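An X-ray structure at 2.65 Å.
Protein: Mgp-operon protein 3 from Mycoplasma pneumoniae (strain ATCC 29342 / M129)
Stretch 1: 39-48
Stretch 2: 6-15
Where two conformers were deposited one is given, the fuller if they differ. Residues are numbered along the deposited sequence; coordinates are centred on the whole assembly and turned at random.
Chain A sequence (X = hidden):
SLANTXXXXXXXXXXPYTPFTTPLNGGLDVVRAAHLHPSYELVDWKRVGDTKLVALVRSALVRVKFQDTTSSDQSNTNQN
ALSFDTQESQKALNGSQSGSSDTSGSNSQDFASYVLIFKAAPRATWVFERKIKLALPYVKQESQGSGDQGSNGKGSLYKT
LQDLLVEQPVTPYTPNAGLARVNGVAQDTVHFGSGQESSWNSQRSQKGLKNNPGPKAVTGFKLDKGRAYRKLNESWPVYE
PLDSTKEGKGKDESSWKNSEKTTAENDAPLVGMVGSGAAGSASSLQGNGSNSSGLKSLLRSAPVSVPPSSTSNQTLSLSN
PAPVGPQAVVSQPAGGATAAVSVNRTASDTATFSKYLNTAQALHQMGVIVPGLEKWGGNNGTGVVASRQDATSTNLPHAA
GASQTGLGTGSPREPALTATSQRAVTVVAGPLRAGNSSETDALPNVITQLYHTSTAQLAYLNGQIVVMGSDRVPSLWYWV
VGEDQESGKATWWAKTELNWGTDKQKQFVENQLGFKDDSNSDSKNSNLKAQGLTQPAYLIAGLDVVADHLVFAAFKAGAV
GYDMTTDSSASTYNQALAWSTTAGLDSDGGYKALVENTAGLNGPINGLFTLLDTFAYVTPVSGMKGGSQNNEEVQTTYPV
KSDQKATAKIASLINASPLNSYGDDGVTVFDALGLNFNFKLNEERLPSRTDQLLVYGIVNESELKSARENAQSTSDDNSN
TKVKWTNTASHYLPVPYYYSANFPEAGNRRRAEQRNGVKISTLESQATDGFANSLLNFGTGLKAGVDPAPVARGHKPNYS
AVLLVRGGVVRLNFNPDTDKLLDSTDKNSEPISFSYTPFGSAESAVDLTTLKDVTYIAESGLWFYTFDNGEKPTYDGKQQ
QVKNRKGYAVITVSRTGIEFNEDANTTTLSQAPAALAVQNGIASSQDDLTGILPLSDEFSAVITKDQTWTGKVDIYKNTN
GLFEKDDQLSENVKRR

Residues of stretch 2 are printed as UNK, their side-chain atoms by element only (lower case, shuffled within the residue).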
# COMPACT_ATOMS: atom_id res chain seq x y z
N SER A 39 -12.95 -3.27 24.25
CA SER A 39 -12.15 -3.81 23.13
C SER A 39 -11.81 -2.77 22.06
O SER A 39 -10.92 -3.01 21.23
CB SER A 39 -12.84 -5.00 22.48
OG SER A 39 -14.08 -4.62 21.90
N TYR A 40 -12.52 -1.62 22.06
CA TYR A 40 -12.27 -0.55 21.11
C TYR A 40 -10.93 0.11 21.38
O TYR A 40 -10.52 0.26 22.53
CB TYR A 40 -13.41 0.46 21.05
CG TYR A 40 -14.57 -0.01 20.21
CD1 TYR A 40 -14.55 0.13 18.82
CD2 TYR A 40 -15.69 -0.58 20.79
CE1 TYR A 40 -15.62 -0.30 18.04
CE2 TYR A 40 -16.77 -1.00 20.02
CZ TYR A 40 -16.73 -0.86 18.65
OH TYR A 40 -17.80 -1.25 17.89
N GLU A 41 -10.24 0.45 20.30
CA GLU A 41 -8.91 1.02 20.30
C GLU A 41 -8.88 2.23 19.35
O GLU A 41 -9.38 2.14 18.22
CB GLU A 41 -7.93 -0.09 19.85
CG GLU A 41 -6.48 0.32 19.65
CD GLU A 41 -5.77 -0.37 18.49
OE1 GLU A 41 -4.73 -1.02 18.75
OE2 GLU A 41 -6.24 -0.27 17.33
N LEU A 42 -8.34 3.37 19.84
CA LEU A 42 -8.21 4.59 19.05
C LEU A 42 -7.07 4.41 18.04
O LEU A 42 -5.94 4.12 18.44
CB LEU A 42 -8.01 5.81 19.96
CG LEU A 42 -7.58 7.12 19.30
CD1 LEU A 42 -8.66 7.68 18.40
CD2 LEU A 42 -7.18 8.15 20.34
N VAL A 43 -7.40 4.51 16.73
CA VAL A 43 -6.49 4.29 15.59
C VAL A 43 -5.96 5.59 15.00
O VAL A 43 -4.80 5.65 14.63
CB VAL A 43 -7.14 3.43 14.47
CG1 VAL A 43 -6.08 2.76 13.60
CG2 VAL A 43 -8.08 2.39 15.03
N ASP A 44 -6.83 6.59 14.87
CA ASP A 44 -6.48 7.90 14.30
C ASP A 44 -7.44 8.93 14.84
O ASP A 44 -8.54 8.58 15.27
CB ASP A 44 -6.54 7.87 12.75
CG ASP A 44 -5.88 9.03 12.02
OD1 ASP A 44 -5.26 9.89 12.71
OD2 ASP A 44 -5.96 9.08 10.77
N TRP A 45 -7.03 10.20 14.83
CA TRP A 45 -7.83 11.32 15.32
C TRP A 45 -7.32 12.61 14.68
O TRP A 45 -6.14 12.71 14.36
CB TRP A 45 -7.77 11.40 16.86
CG TRP A 45 -6.38 11.53 17.41
CD1 TRP A 45 -5.47 10.53 17.59
CD2 TRP A 45 -5.72 12.75 17.77
NE1 TRP A 45 -4.28 11.05 18.06
CE2 TRP A 45 -4.40 12.41 18.17
CE3 TRP A 45 -6.11 14.10 17.79
CZ2 TRP A 45 -3.50 13.37 18.63
CZ3 TRP A 45 -5.20 15.04 18.23
CH2 TRP A 45 -3.91 14.68 18.64
N LYS A 46 -8.22 13.58 14.49
CA LYS A 46 -7.89 14.87 13.91
C LYS A 46 -8.66 15.97 14.64
O LYS A 46 -9.85 15.82 14.93
CB LYS A 46 -8.21 14.91 12.39
CG LYS A 46 -7.48 13.89 11.50
CD LYS A 46 -6.01 14.19 11.23
CE LYS A 46 -5.28 12.99 10.66
NZ LYS A 46 -5.52 12.79 9.19
N ARG A 47 -7.98 17.08 14.94
CA ARG A 47 -8.61 18.25 15.55
C ARG A 47 -9.12 19.08 14.35
O ARG A 47 -8.35 19.33 13.42
CB ARG A 47 -7.58 19.06 16.36
CG ARG A 47 -7.91 19.27 17.82
CD ARG A 47 -7.16 20.52 18.29
NE ARG A 47 -7.90 21.42 19.18
CZ ARG A 47 -9.06 22.02 18.90
NH1 ARG A 47 -9.61 22.85 19.77
NH2 ARG A 47 -9.70 21.76 17.77
N VAL A 48 -10.42 19.40 14.33
CA VAL A 48 -11.03 20.15 13.22
C VAL A 48 -11.40 21.55 13.70
O VAL A 48 -12.33 21.72 14.49
CB VAL A 48 -12.21 19.38 12.57
CG1 VAL A 48 -12.88 20.22 11.49
CG2 VAL A 48 -11.76 18.05 11.99
N UNK A 6 -1.74 21.67 23.46
CA UNK A 6 -1.28 20.67 22.48
C UNK A 6 -1.85 19.32 22.90
O UNK A 6 -1.68 18.92 24.05
o UNK A 6 2.82 25.60 21.56
c UNK A 6 2.21 24.39 21.77
c UNK A 6 1.82 23.62 20.69
c UNK A 6 0.95 21.92 22.19
c UNK A 6 0.26 20.59 22.42
c UNK A 6 1.98 23.94 23.06
c UNK A 6 1.36 22.71 23.26
c UNK A 6 1.20 22.39 20.90
N UNK A 7 -2.54 18.63 21.98
CA UNK A 7 -3.14 17.34 22.27
C UNK A 7 -2.17 16.20 22.02
O UNK A 7 -1.61 16.12 20.92
c UNK A 7 -4.42 17.17 21.42
c UNK A 7 -5.71 16.76 22.11
c UNK A 7 -5.96 17.54 23.38
c UNK A 7 -6.89 16.96 21.19
N UNK A 8 -1.95 15.34 23.03
CA UNK A 8 -1.06 14.18 22.91
C UNK A 8 -1.81 12.89 23.21
O UNK A 8 -2.60 12.84 24.15
c UNK A 8 1.83 15.11 21.98
c UNK A 8 1.31 15.32 23.40
c UNK A 8 2.48 15.22 24.35
c UNK A 8 0.20 14.30 23.78
N UNK A 9 -1.56 11.85 22.39
CA UNK A 9 -2.19 10.55 22.56
C UNK A 9 -1.38 9.63 23.47
O UNK A 9 -0.15 9.65 23.44
c UNK A 9 -3.38 8.70 21.22
o UNK A 9 -3.20 8.49 18.84
n UNK A 9 -3.64 6.64 20.01
c UNK A 9 -2.40 9.88 21.20
c UNK A 9 -3.39 7.94 19.92
N UNK A 10 -2.10 8.83 24.27
CA UNK A 10 -1.62 7.74 25.11
C UNK A 10 -2.74 6.69 25.05
O UNK A 10 -3.73 6.77 25.80
o UNK A 10 -0.14 6.08 26.81
o UNK A 10 -0.67 7.19 28.64
c UNK A 10 -1.29 8.17 26.55
c UNK A 10 -0.66 7.07 27.39
N UNK A 11 -2.58 5.73 24.11
CA UNK A 11 -3.50 4.65 23.76
C UNK A 11 -4.90 5.19 23.37
O UNK A 11 -5.10 5.52 22.20
c UNK A 11 -6.18 1.07 24.57
c UNK A 11 -3.56 3.52 24.81
n UNK A 11 -5.52 2.00 25.25
c UNK A 11 -4.58 1.73 23.25
n UNK A 11 -5.64 0.86 23.37
c UNK A 11 -4.49 2.41 24.42
N UNK A 12 -5.85 5.28 24.34
CA UNK A 12 -7.22 5.76 24.07
C UNK A 12 -7.50 7.15 24.64
O UNK A 12 -8.60 7.67 24.49
n UNK A 12 -9.02 2.50 24.30
o UNK A 12 -7.90 3.36 22.59
c UNK A 12 -8.28 4.75 24.53
c UNK A 12 -8.38 3.48 23.72
N UNK A 13 -6.49 7.74 25.28
CA UNK A 13 -6.59 9.05 25.92
C UNK A 13 -5.85 10.12 25.13
O UNK A 13 -4.70 9.92 24.74
o UNK A 13 -6.93 7.95 28.03
c UNK A 13 -6.14 8.95 27.39
c UNK A 13 -6.31 10.27 28.14
N UNK A 14 -6.54 11.26 24.89
CA UNK A 14 -6.01 12.45 24.25
C UNK A 14 -5.91 13.51 25.34
O UNK A 14 -6.95 13.99 25.82
c UNK A 14 -8.00 12.43 20.87
c UNK A 14 -6.90 12.91 23.07
c UNK A 14 -5.67 11.69 21.22
c UNK A 14 -7.02 11.93 21.89
N UNK A 15 -4.68 13.79 25.81
CA UNK A 15 -4.46 14.71 26.93
C UNK A 15 -3.98 16.12 26.46
O UNK A 15 -3.08 16.21 25.62
c UNK A 15 -3.16 14.98 29.14
c UNK A 15 -3.52 14.06 27.99
o UNK A 15 -4.11 12.89 28.53

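Position 6 carries one carbon followed by a six-membered carbon ring that bears a single oxygen. Its CA-to-CB bond points away from stretch 1, and the side chain makes no contact with it; a phenol of this kind is Tyr6.

Position 7 has four side-chain carbons, forked at the second, and its CA-to-CB bond points toward stretch 1. Its CB lies 3.8 Å from CH2 of Trp45, and its backbone O sits at the edge of the indole, 3.5 Å from the same CH2. The fork at the second carbon identifies Leu7, whose CD2 also comes within 4.2 Å of CG of Arg47.

At position 8 the same pattern recurs, four carbons forked at the second, but its CA-to-CB bond points away, in keeping with the alternation of a strand, and its side chain makes no contact. This is Leu8, whose backbone pairs in both directions with position 15.

Position 9 turns back toward stretch 1. Three carbons run out in an extended chain, and the third carries two further atoms, one oxygen and one nitrogen. The oxygen lies 2.9 Å from NE1 of Trp45. A terminal amide on a three-carbon chain is Gln9; its OE1 accepts the indole hydrogen bond at the edge of the ring, while NE2 donates to the backbone O of position 11 at 2.9 Å.

Position 10 has two carbons, the second bearing two oxygens; its CA-to-CB bond points away and the residue is exposed. This carboxylate is Asp10, the first residue of a type II' turn that ends at position 13.

Position 11 shows one carbon and a five-membered ring of three carbons and two nitrogens. Its CA-to-CB bond points sideways, but the ring comes nearer, and one ring nitrogen lies 3.9 Å from CG of Glu41. An imidazole on one carbon is His11, and that nitrogen is NE2. The positive phi of 56° fits the first corner of the turn.

Position 12 has two carbons, the second carrying one oxygen and one nitrogen. The oxygen is 2.8 Å from N of Leu42 and the nitrogen 3.2 Å from O of Tyr40. An amide on a two-carbon chain is Asn12; its OD1 accepts from N of Leu42 and its ND2 donates to O of Tyr40.

Position 13 has one carbon bearing an oxygen and a carbon; this is Thr13, its CA-to-CB bond directed away, closing the turn through backbone bonds with Asp10.

Position 14 again has four carbons forked at the second. One terminal methyl lies over a face of the Trp45 ring, 3.4 Å from CE2. Four carbons forked at the second make this Leu14, and the methyl over the ring is its CD2; this atom also meets CD2 of Leu42 at 3.9 Å.

Position 15, one carbon bearing an oxygen and a carbon, is Thr15, out of reach of stretch 1.

The contact joins two kinds of attachment. At the turn, the amide of Asn12 bridges the backbone of Tyr40 and Leu42, binding the strand through main-chain atoms. Farther along, Trp45 is held at its edge and over one face: Gln9 OE1 accepts from NE1, while Leu14 CD2 makes a CH-pi contact, 13° off the normal of the five-membered ring.

Stretch 2 6-15: YLLQDHNTLT
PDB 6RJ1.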